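Local atomic coordinates of endonuclease V (PDB entry 3GOC), a protein that probably repairs deaminated DNA by cutting the second phosphodiester bond 3' to a deoxyinosine, a magnesium-dependent reaction that leaves the lesion in the nicked strand. Residues A[88-93]-A[124-129]; A[96-101]-A[128-133]; A[181-186]-A[207-212]. One frame throughout, in Å; residues are numbered along the deposited sequence.

Contact 1: residues A[88-93]-A[124-129]; sequences LLAFRE and FGLASH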
loop_
_atom_site.group_PDB
_atom_site.type_symbol
_atom_site.label_atom_id
_atom_site.label_comp_id
_atom_site.label_asym_id
_atom_site.label_seq_id
_atom_site.Cartn_x
_atom_site.Cartn_y
_atom_site.Cartn_z
ATOM N N LEU A 88 -19.238 -5.676 -23.272
ATOM C CA LEU A 88 -19.422 -7.107 -23.009
ATOM C C LEU A 88 -18.137 -7.875 -23.289
ATOM O O LEU A 88 -18.169 -9.081 -23.526
ATOM C CB LEU A 88 -20.535 -7.664 -23.900
ATOM C CG LEU A 88 -21.918 -7.020 -23.782
ATOM C CD1 LEU A 88 -22.825 -7.579 -24.869
ATOM C CD2 LEU A 88 -22.518 -7.288 -22.407
ATOM N N LEU A 89 -17.008 -7.177 -23.248
ATOM C CA LEU A 89 -15.722 -7.792 -23.540
ATOM C C LEU A 89 -15.317 -8.938 -22.619
ATOM O O LEU A 89 -14.595 -9.845 -23.036
ATOM C CB LEU A 89 -14.633 -6.719 -23.548
ATOM C CG LEU A 89 -14.799 -5.633 -24.615
ATOM C CD1 LEU A 89 -13.599 -4.707 -24.569
ATOM C CD2 LEU A 89 -14.930 -6.266 -25.988
ATOM N N ALA A 90 -15.782 -8.910 -21.375
ATOM C CA ALA A 90 -15.437 -9.964 -20.430
ATOM C C ALA A 90 -15.986 -11.321 -20.850
ATOM O O ALA A 90 -15.427 -12.363 -20.494
ATOM C CB ALA A 90 -15.947 -9.616 -19.042
ATOM N N PHE A 91 -17.086 -11.322 -21.593
ATOM C CA PHE A 91 -17.661 -12.590 -22.017
ATOM C C PHE A 91 -16.781 -13.367 -22.984
ATOM O O PHE A 91 -17.035 -14.541 -23.257
ATOM C CB PHE A 91 -19.055 -12.385 -22.607
ATOM C CG PHE A 91 -20.083 -12.027 -21.576
ATOM C CD1 PHE A 91 -20.306 -10.696 -21.225
ATOM C CD2 PHE A 91 -20.797 -13.027 -20.916
ATOM C CE1 PHE A 91 -21.223 -10.364 -20.224
ATOM C CE2 PHE A 91 -21.713 -12.711 -19.916
ATOM C CZ PHE A 91 -21.930 -11.375 -19.568
ATOM N N ARG A 92 -15.735 -12.721 -23.489
ATOM C CA ARG A 92 -14.810 -13.372 -24.406
ATOM C C ARG A 92 -13.725 -14.159 -23.676
ATOM O O ARG A 92 -13.208 -15.140 -24.209
ATOM C CB ARG A 92 -14.082 -12.338 -25.271
ATOM C CG ARG A 92 -14.949 -11.375 -26.046
ATOM C CD ARG A 92 -14.057 -10.433 -26.846
ATOM N NE ARG A 92 -13.226 -9.613 -25.964
ATOM C CZ ARG A 92 -12.145 -8.939 -26.355
ATOM N NH1 ARG A 92 -11.748 -8.985 -27.619
ATOM N NH2 ARG A 92 -11.466 -8.206 -25.484
ATOM N N GLU A 93 -13.399 -13.734 -22.456
ATOM C CA GLU A 93 -12.289 -14.322 -21.711
ATOM C C GLU A 93 -12.518 -14.917 -20.337
ATOM O O GLU A 93 -11.641 -15.613 -19.832
ATOM C CB GLU A 93 -11.192 -13.269 -21.585
ATOM C CG GLU A 93 -11.668 -12.010 -20.885
ATOM C CD GLU A 93 -10.626 -10.917 -20.864
ATOM O OE1 GLU A 93 -9.951 -10.749 -19.825
ATOM O OE2 GLU A 93 -10.490 -10.237 -21.896
ATOM N N PHE A 124 -20.347 -3.445 -14.188
ATOM C CA PHE A 124 -20.021 -4.858 -14.054
ATOM C C PHE A 124 -18.936 -5.277 -15.038
ATOM O O PHE A 124 -19.161 -6.114 -15.913
ATOM C CB PHE A 124 -21.284 -5.701 -14.255
ATOM C CG PHE A 124 -21.163 -7.107 -13.732
ATOM C CD1 PHE A 124 -21.170 -8.193 -14.603
ATOM C CD2 PHE A 124 -21.080 -7.345 -12.364
ATOM C CE1 PHE A 124 -21.080 -9.499 -14.116
ATOM C CE2 PHE A 124 -20.987 -8.644 -11.863
ATOM C CZ PHE A 124 -20.997 -9.722 -12.737
ATOM N N GLY A 125 -17.757 -4.681 -14.885
ATOM C CA GLY A 125 -16.640 -5.007 -15.752
ATOM C C GLY A 125 -15.953 -6.292 -15.319
ATOM O O GLY A 125 -16.372 -6.940 -14.357
ATOM N N LEU A 126 -14.877 -6.637 -16.016
ATOM C CA LEU A 126 -14.118 -7.858 -15.763
ATOM C C LEU A 126 -13.848 -8.187 -14.296
ATOM O O LEU A 126 -14.117 -9.300 -13.841
ATOM C CB LEU A 126 -12.786 -7.791 -16.511
ATOM C CG LEU A 126 -11.820 -8.957 -16.303
ATOM C CD1 LEU A 126 -12.420 -10.223 -16.903
ATOM C CD2 LEU A 126 -10.483 -8.631 -16.961
ATOM N N ALA A 127 -13.310 -7.226 -13.556
ATOM C CA ALA A 127 -12.996 -7.467 -12.159
ATOM C C ALA A 127 -14.215 -7.837 -11.318
ATOM O O ALA A 127 -14.138 -8.724 -10.464
ATOM C CB ALA A 127 -12.288 -6.257 -11.559
ATOM N N SER A 128 -15.338 -7.172 -11.549
ATOM C CA SER A 128 -16.539 -7.472 -10.776
ATOM C C SER A 128 -17.138 -8.815 -11.183
ATOM O O SER A 128 -17.603 -9.585 -10.340
ATOM C CB SER A 128 -17.577 -6.363 -10.962
ATOM O OG SER A 128 -17.115 -5.153 -10.394
ATOM N N HIS A 129 -17.110 -9.086 -12.481
ATOM C CA HIS A 129 -17.637 -10.321 -13.043
ATOM C C HIS A 129 -16.830 -11.503 -12.505
ATOM O O HIS A 129 -17.393 -12.506 -12.056
ATOM C CB HIS A 129 -17.550 -10.228 -14.569
ATOM C CG HIS A 129 -18.404 -11.217 -15.302
ATOM N ND1 HIS A 129 -18.846 -10.996 -16.590
ATOM C CD2 HIS A 129 -18.858 -12.445 -14.957
ATOM C CE1 HIS A 129 -19.535 -12.044 -17.006
ATOM N NE2 HIS A 129 -19.556 -12.939 -16.034
#
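Ala-90 and Leu-126 bring the two backbones together, their CA atoms 5.3 Å apart. The 88-93 segment makes a single helix-like turn and ends at Glu-93, the N-cap of helix 94-102; 124-129 runs through its own N-cap, Gly-125, into helix 126-134. The methyl of Ala-90 points across the gap, 4.1 Å from the CA of Leu-126, and also touches the His-129 ring obliquely. Beside it the rings of Phe-91 and His-129 form a T-shaped stack, planes at 67° and centroids 5.0 Å apart. His-129 supplies the edge: its CE1 sits over one face of Phe-91, nearest the far end of the ring at CZ (3.6 Å). In this RNase H-like nuclease fold the contact comes near the metal site through Glu-93, whose side chain is about 7 Å from a bound magnesium ion. Glu-93 CG is wedged between the backbone N and the carbonyl carbon (chi1 59°), and from there the extended chain crosses Leu-126 at about a right angle, setting OE1 3.6 Å from Leu-126 CD2. The other carboxylate oxygen, OE2, is hydrogen-bonded to the hydroxyl of Tyr-49. Phe-91 also packs on Gln-21 of helix 14-24.

Contact 2: residues A[96-101]-A[128-133]; sequences TVLAAL and SHLGVL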
loop_
_atom_site.group_PDB
_atom_site.type_symbol
_atom_site.label_atom_id
_atom_site.label_comp_id
_atom_site.label_asym_id
_atom_site.label_seq_id
_atom_site.Cartn_x
_atom_site.Cartn_y
_atom_site.Cartn_z
ATOM N N THR A 96 -11.654 -18.679 -19.766
ATOM C CA THR A 96 -10.226 -18.967 -19.812
ATOM C C THR A 96 -9.501 -18.431 -18.580
ATOM O O THR A 96 -8.548 -19.044 -18.103
ATOM C CB THR A 96 -9.605 -18.397 -21.108
ATOM O OG1 THR A 96 -10.310 -18.933 -22.236
ATOM C CG2 THR A 96 -8.143 -18.791 -21.225
ATOM N N VAL A 97 -9.952 -17.289 -18.069
ATOM C CA VAL A 97 -9.355 -16.703 -16.871
ATOM C C VAL A 97 -9.653 -17.621 -15.684
ATOM O O VAL A 97 -8.781 -17.875 -14.845
ATOM C CB VAL A 97 -9.927 -15.291 -16.590
ATOM C CG1 VAL A 97 -9.427 -14.774 -15.243
ATOM C CG2 VAL A 97 -9.502 -14.340 -17.698
ATOM N N LEU A 98 -10.887 -18.116 -15.612
ATOM C CA LEU A 98 -11.260 -19.022 -14.525
ATOM C C LEU A 98 -10.391 -20.275 -14.590
ATOM O O LEU A 98 -9.984 -20.807 -13.561
ATOM C CB LEU A 98 -12.744 -19.402 -14.629
ATOM C CG LEU A 98 -13.744 -18.279 -14.321
ATOM C CD1 LEU A 98 -15.148 -18.753 -14.657
ATOM C CD2 LEU A 98 -13.646 -17.869 -12.858
ATOM N N ALA A 99 -10.091 -20.731 -15.805
ATOM C CA ALA A 99 -9.267 -21.924 -15.991
ATOM C C ALA A 99 -7.832 -21.704 -15.514
ATOM O O ALA A 99 -7.218 -22.592 -14.912
ATOM C CB ALA A 99 -9.278 -22.342 -17.459
ATOM N N ALA A 100 -7.283 -20.526 -15.790
ATOM C CA ALA A 100 -5.922 -20.236 -15.355
ATOM C C ALA A 100 -5.876 -20.198 -13.832
ATOM O O ALA A 100 -4.943 -20.722 -13.220
ATOM C CB ALA A 100 -5.442 -18.901 -15.939
ATOM N N LEU A 101 -6.876 -19.575 -13.212
ATOM C CA LEU A 101 -6.906 -19.509 -11.749
ATOM C C LEU A 101 -7.043 -20.908 -11.165
ATOM O O LEU A 101 -6.379 -21.250 -10.183
ATOM C CB LEU A 101 -8.073 -18.633 -11.277
ATOM C CG LEU A 101 -7.927 -17.131 -11.543
ATOM C CD1 LEU A 101 -9.283 -16.470 -11.387
ATOM C CD2 LEU A 101 -6.911 -16.514 -10.587
ATOM N N SER A 128 -15.338 -7.172 -11.549
ATOM C CA SER A 128 -16.539 -7.472 -10.776
ATOM C C SER A 128 -17.138 -8.815 -11.183
ATOM O O SER A 128 -17.603 -9.585 -10.340
ATOM C CB SER A 128 -17.577 -6.363 -10.962
ATOM O OG SER A 128 -17.115 -5.153 -10.394
ATOM N N HIS A 129 -17.110 -9.086 -12.481
ATOM C CA HIS A 129 -17.637 -10.321 -13.043
ATOM C C HIS A 129 -16.830 -11.503 -12.505
ATOM O O HIS A 129 -17.393 -12.506 -12.056
ATOM C CB HIS A 129 -17.550 -10.228 -14.569
ATOM C CG HIS A 129 -18.404 -11.217 -15.302
ATOM N ND1 HIS A 129 -18.846 -10.996 -16.590
ATOM C CD2 HIS A 129 -18.858 -12.445 -14.957
ATOM C CE1 HIS A 129 -19.535 -12.044 -17.006
ATOM N NE2 HIS A 129 -19.556 -12.939 -16.034
ATOM N N LEU A 130 -15.506 -11.373 -12.527
ATOM C CA LEU A 130 -14.633 -12.437 -12.037
ATOM C C LEU A 130 -14.807 -12.607 -10.527
ATOM O O LEU A 130 -14.808 -13.727 -10.011
ATOM C CB LEU A 130 -13.174 -12.104 -12.361
ATOM C CG LEU A 130 -12.116 -13.127 -11.950
ATOM C CD1 LEU A 130 -12.276 -14.413 -12.762
ATOM C CD2 LEU A 130 -10.733 -12.525 -12.178
ATOM N N GLY A 131 -14.961 -11.487 -9.830
ATOM C CA GLY A 131 -15.139 -11.531 -8.388
ATOM C C GLY A 131 -16.369 -12.315 -7.964
ATOM O O GLY A 131 -16.308 -13.190 -7.097
ATOM N N VAL A 132 -17.503 -12.007 -8.578
ATOM C CA VAL A 132 -18.740 -12.696 -8.239
ATOM C C VAL A 132 -18.720 -14.187 -8.593
ATOM O O VAL A 132 -19.265 -15.012 -7.855
ATOM C CB VAL A 132 -19.949 -12.010 -8.910
ATOM C CG1 VAL A 132 -21.206 -12.857 -8.732
ATOM C CG2 VAL A 132 -20.154 -10.633 -8.284
ATOM N N LEU A 133 -18.088 -14.543 -9.709
ATOM C CA LEU A 133 -18.029 -15.948 -10.105
ATOM C C LEU A 133 -17.104 -16.777 -9.215
ATOM O O LEU A 133 -17.379 -17.948 -8.950
ATOM C CB LEU A 133 -17.577 -16.077 -11.561
ATOM C CG LEU A 133 -18.547 -15.533 -12.614
ATOM C CD1 LEU A 133 -17.940 -15.710 -13.997
ATOM C CD2 LEU A 133 -19.881 -16.260 -12.519
#
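Leu-130 pushes its CD1 methyl in among three side chains of helix 94-102: Leu-98, Val-97 and Leu-101. Its CG lies anti to the backbone N (chi1 -179°), which carries the two methyls out from helix 126-134 toward the neighbouring helix. The shortest approach is Leu-130 CD1 to Leu-98 CD2, 3.7 Å; these two leucines run alongside each other in opposite directions, each tip passing the other. From Val-97 it is CG1 that makes the touch, 3.8 Å from Leu-130 CD1, and the same methyl lies 4.0 Å from Leu-130 CD2, bridging both ends of the fork. Leu-101, one turn beyond Val-97, meets Leu-130 tip to tip, its CD1 3.9 Å from Leu-130 CD1.

A second, looser touch lies one turn on from Leu-130, where Leu-133 CD1 comes within 4.2 Å of Leu-98 CD1, the two side chains crossing at about a right angle. Leu-98 thus divides its fork, CD2 going to Leu-130 and CD1 to Leu-133. No hydrogen bond links the two segments, and each closest approach is between two methyls.

The short helical axes stay 11.4 Å apart at closest approach and cross at -53°. That wide spacing is spanned by the branched ends of leucine and valine side chains, with the backbones well separated. Val-97 also rests on Ala-58 and Leu-101 on Ala-60 of strand 55-64, while Leu-133 touches Ile-94, a further contact between the same two helices. Helix 94-102 rests on strands 55-64 and 70-79, and Ser-128 of helix 126-134 is hydrogen-bonded to Gly-188 of strand 183-189. Such apolar packing of two helices joined to the central mixed sheet belongs to the alpha/beta architecture of the RNase H-like endonuclease V fold.

Contact 3: residues A[181-186]-A[207-212]; sequences KPVFVS and YRIPET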
loop_
_atom_site.group_PDB
_atom_site.type_symbol
_atom_site.label_atom_id
_atom_site.label_comp_id
_atom_site.label_asym_id
_atom_site.label_seq_id
_atom_site.Cartn_x
_atom_site.Cartn_y
_atom_site.Cartn_z
ATOM N N LYS A 181 1.988 10.061 -14.980
ATOM C CA LYS A 181 0.573 9.833 -15.289
ATOM C C LYS A 181 -0.030 8.794 -14.326
ATOM O O LYS A 181 0.565 7.752 -14.084
ATOM C CB LYS A 181 0.463 9.342 -16.736
ATOM C CG LYS A 181 -0.781 8.534 -17.064
ATOM C CD LYS A 181 -2.030 9.389 -17.045
ATOM C CE LYS A 181 -3.253 8.570 -17.420
ATOM N NZ LYS A 181 -3.134 7.975 -18.791
ATOM N N PRO A 182 -1.220 9.065 -13.763
ATOM C CA PRO A 182 -1.805 8.088 -12.837
ATOM C C PRO A 182 -2.411 6.861 -13.509
ATOM O O PRO A 182 -2.503 6.788 -14.742
ATOM C CB PRO A 182 -2.865 8.901 -12.101
ATOM C CG PRO A 182 -3.326 9.870 -13.157
ATOM C CD PRO A 182 -2.028 10.300 -13.810
ATOM N N VAL A 183 -2.792 5.884 -12.689
ATOM C CA VAL A 183 -3.455 4.687 -13.193
ATOM C C VAL A 183 -4.880 4.824 -12.683
ATOM O O VAL A 183 -5.169 5.721 -11.893
ATOM C CB VAL A 183 -2.806 3.372 -12.686
ATOM C CG1 VAL A 183 -1.419 3.231 -13.296
ATOM C CG2 VAL A 183 -2.734 3.343 -11.172
ATOM N N PHE A 184 -5.768 3.948 -13.129
ATOM C CA PHE A 184 -7.166 4.049 -12.757
ATOM C C PHE A 184 -7.656 2.818 -12.039
ATOM O O PHE A 184 -7.793 1.736 -12.609
ATOM C CB PHE A 184 -7.949 4.376 -14.024
ATOM C CG PHE A 184 -7.393 5.574 -14.738
ATOM C CD1 PHE A 184 -6.373 5.435 -15.683
ATOM C CD2 PHE A 184 -7.782 6.855 -14.352
ATOM C CE1 PHE A 184 -5.741 6.558 -16.223
ATOM C CE2 PHE A 184 -7.163 7.982 -14.879
ATOM C CZ PHE A 184 -6.134 7.836 -15.817
ATOM N N VAL A 185 -7.919 3.022 -10.755
ATOM C CA VAL A 185 -8.330 1.970 -9.844
ATOM C C VAL A 185 -9.831 1.888 -9.612
ATOM O O VAL A 185 -10.483 2.897 -9.377
ATOM C CB VAL A 185 -7.646 2.198 -8.480
ATOM C CG1 VAL A 185 -8.008 1.095 -7.505
ATOM C CG2 VAL A 185 -6.141 2.283 -8.675
ATOM N N SER A 186 -10.374 0.680 -9.677
ATOM C CA SER A 186 -11.789 0.507 -9.408
ATOM C C SER A 186 -11.993 -0.769 -8.612
ATOM O O SER A 186 -11.212 -1.717 -8.710
ATOM C CB SER A 186 -12.598 0.481 -10.714
ATOM O OG SER A 186 -12.202 -0.583 -11.560
ATOM N N TYR A 207 7.459 0.846 -10.155
ATOM C CA TYR A 207 6.878 1.215 -11.437
ATOM C C TYR A 207 5.499 1.840 -11.332
ATOM O O TYR A 207 4.858 1.807 -10.283
ATOM C CB TYR A 207 6.772 -0.016 -12.341
ATOM C CG TYR A 207 8.028 -0.845 -12.431
ATOM C CD1 TYR A 207 8.216 -1.953 -11.604
ATOM C CD2 TYR A 207 9.032 -0.524 -13.344
ATOM C CE1 TYR A 207 9.373 -2.721 -11.687
ATOM C CE2 TYR A 207 10.193 -1.285 -13.433
ATOM C CZ TYR A 207 10.356 -2.379 -12.603
ATOM O OH TYR A 207 11.509 -3.128 -12.690
ATOM N N ARG A 208 5.040 2.400 -12.447
ATOM C CA ARG A 208 3.717 3.000 -12.506
ATOM C C ARG A 208 2.657 1.900 -12.537
ATOM O O ARG A 208 1.600 2.030 -11.925
ATOM C CB ARG A 208 3.592 3.867 -13.761
ATOM C CG ARG A 208 2.175 4.330 -14.049
ATOM C CD ARG A 208 2.073 5.070 -15.371
ATOM N NE ARG A 208 0.682 5.413 -15.650
ATOM C CZ ARG A 208 -0.012 4.962 -16.689
ATOM N NH1 ARG A 208 0.553 4.142 -17.572
ATOM N NH2 ARG A 208 -1.278 5.325 -16.839
ATOM N N ILE A 209 2.954 0.825 -13.260
ATOM C CA ILE A 209 2.043 -0.312 -13.416
ATOM C C ILE A 209 2.278 -1.367 -12.336
ATOM O O ILE A 209 3.421 -1.719 -12.054
ATOM C CB ILE A 209 2.250 -0.975 -14.804
ATOM C CG1 ILE A 209 2.082 0.065 -15.915
ATOM C CG2 ILE A 209 1.270 -2.127 -14.997
ATOM C CD1 ILE A 209 0.720 0.757 -15.937
ATOM N N PRO A 210 1.201 -1.887 -11.718
ATOM C CA PRO A 210 1.343 -2.904 -10.673
ATOM C C PRO A 210 2.175 -4.091 -11.140
ATOM O O PRO A 210 2.029 -4.548 -12.277
ATOM C CB PRO A 210 -0.098 -3.305 -10.383
ATOM C CG PRO A 210 -0.842 -2.037 -10.600
ATOM C CD PRO A 210 -0.208 -1.480 -11.865
ATOM N N GLU A 211 3.038 -4.603 -10.267
ATOM C CA GLU A 211 3.872 -5.743 -10.630
ATOM C C GLU A 211 3.038 -6.955 -11.012
ATOM O O GLU A 211 3.469 -7.777 -11.814
ATOM C CB GLU A 211 4.848 -6.069 -9.490
ATOM C CG GLU A 211 5.947 -5.022 -9.370
ATOM C CD GLU A 211 7.075 -5.420 -8.442
ATOM O OE1 GLU A 211 7.476 -6.602 -8.454
ATOM O OE2 GLU A 211 7.579 -4.540 -7.712
ATOM N N THR A 212 1.841 -7.059 -10.444
ATOM C CA THR A 212 0.948 -8.166 -10.777
ATOM C C THR A 212 0.582 -8.124 -12.266
ATOM O O THR A 212 0.530 -9.166 -12.930
ATOM C CB THR A 212 -0.346 -8.111 -9.940
ATOM O OG1 THR A 212 -0.854 -6.767 -9.923
ATOM C CG2 THR A 212 -0.071 -8.576 -8.515
#
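Arg-208 holds its CG anti to the backbone N (chi1 169°) and stays extended as far as NE, taking the guanidinium across to the carbonyls of Lys-181 and Pro-182; the final torsion turns the N-H groups of NE and NH2 toward them. Here the loop leading into helix 211-228 is tied to the two residues just before strand 183-189, part of the RNase H-like mixed sheet. Arg-208 NE donates to Lys-181 O at 2.8 Å, a bent bond of 139°, and NH2 donates to Pro-182 O at the same 2.8 Å but much straighter, 169°. Both donors stand above the planes of the carbonyls they meet; Pro-182 O lies close to the guanidinium plane, while Lys-181 O is tilted from it. Arg-208 NH2 has a further partner in the carbonyl of Lys-143, so this one arginine ties together three backbone oxygens. Its chain slides past Val-183, whose CG1 touches the aliphatic CG of Arg-208 and lies over one face of the guanidinium. Ile-209 adds a light apolar contact, its CD1 4.2 Å from Val-183 CG1. Lys-181 crosses the arginine obliquely: its CG packs 3.3 Å from Arg-208 NH2, and its like-charged NZ comes within 3.8 Å of the same nitrogen.

Contacts 1 and 2 share helix 126-134 and meet it one after the other: the loop 88-93 packs on its first turn, and helix 94-102, which follows directly, on the next. Ser-128 and His-129 belong to both, and the centres of the two contacts are 9 Å apart. Contact 3 lies on the opposite side of the chain's centre, about 19 and 21 Å from them centre to centre, and touches neither. Contact 1 is buried and mixes aromatic with aliphatic packing; contact 2 is partly buried and wholly aliphatic. Contact 3, also partly buried, with an exposed lysine at its margin, is the one whose segments are joined by hydrogen bonds, from a charged side chain to backbone carbonyls.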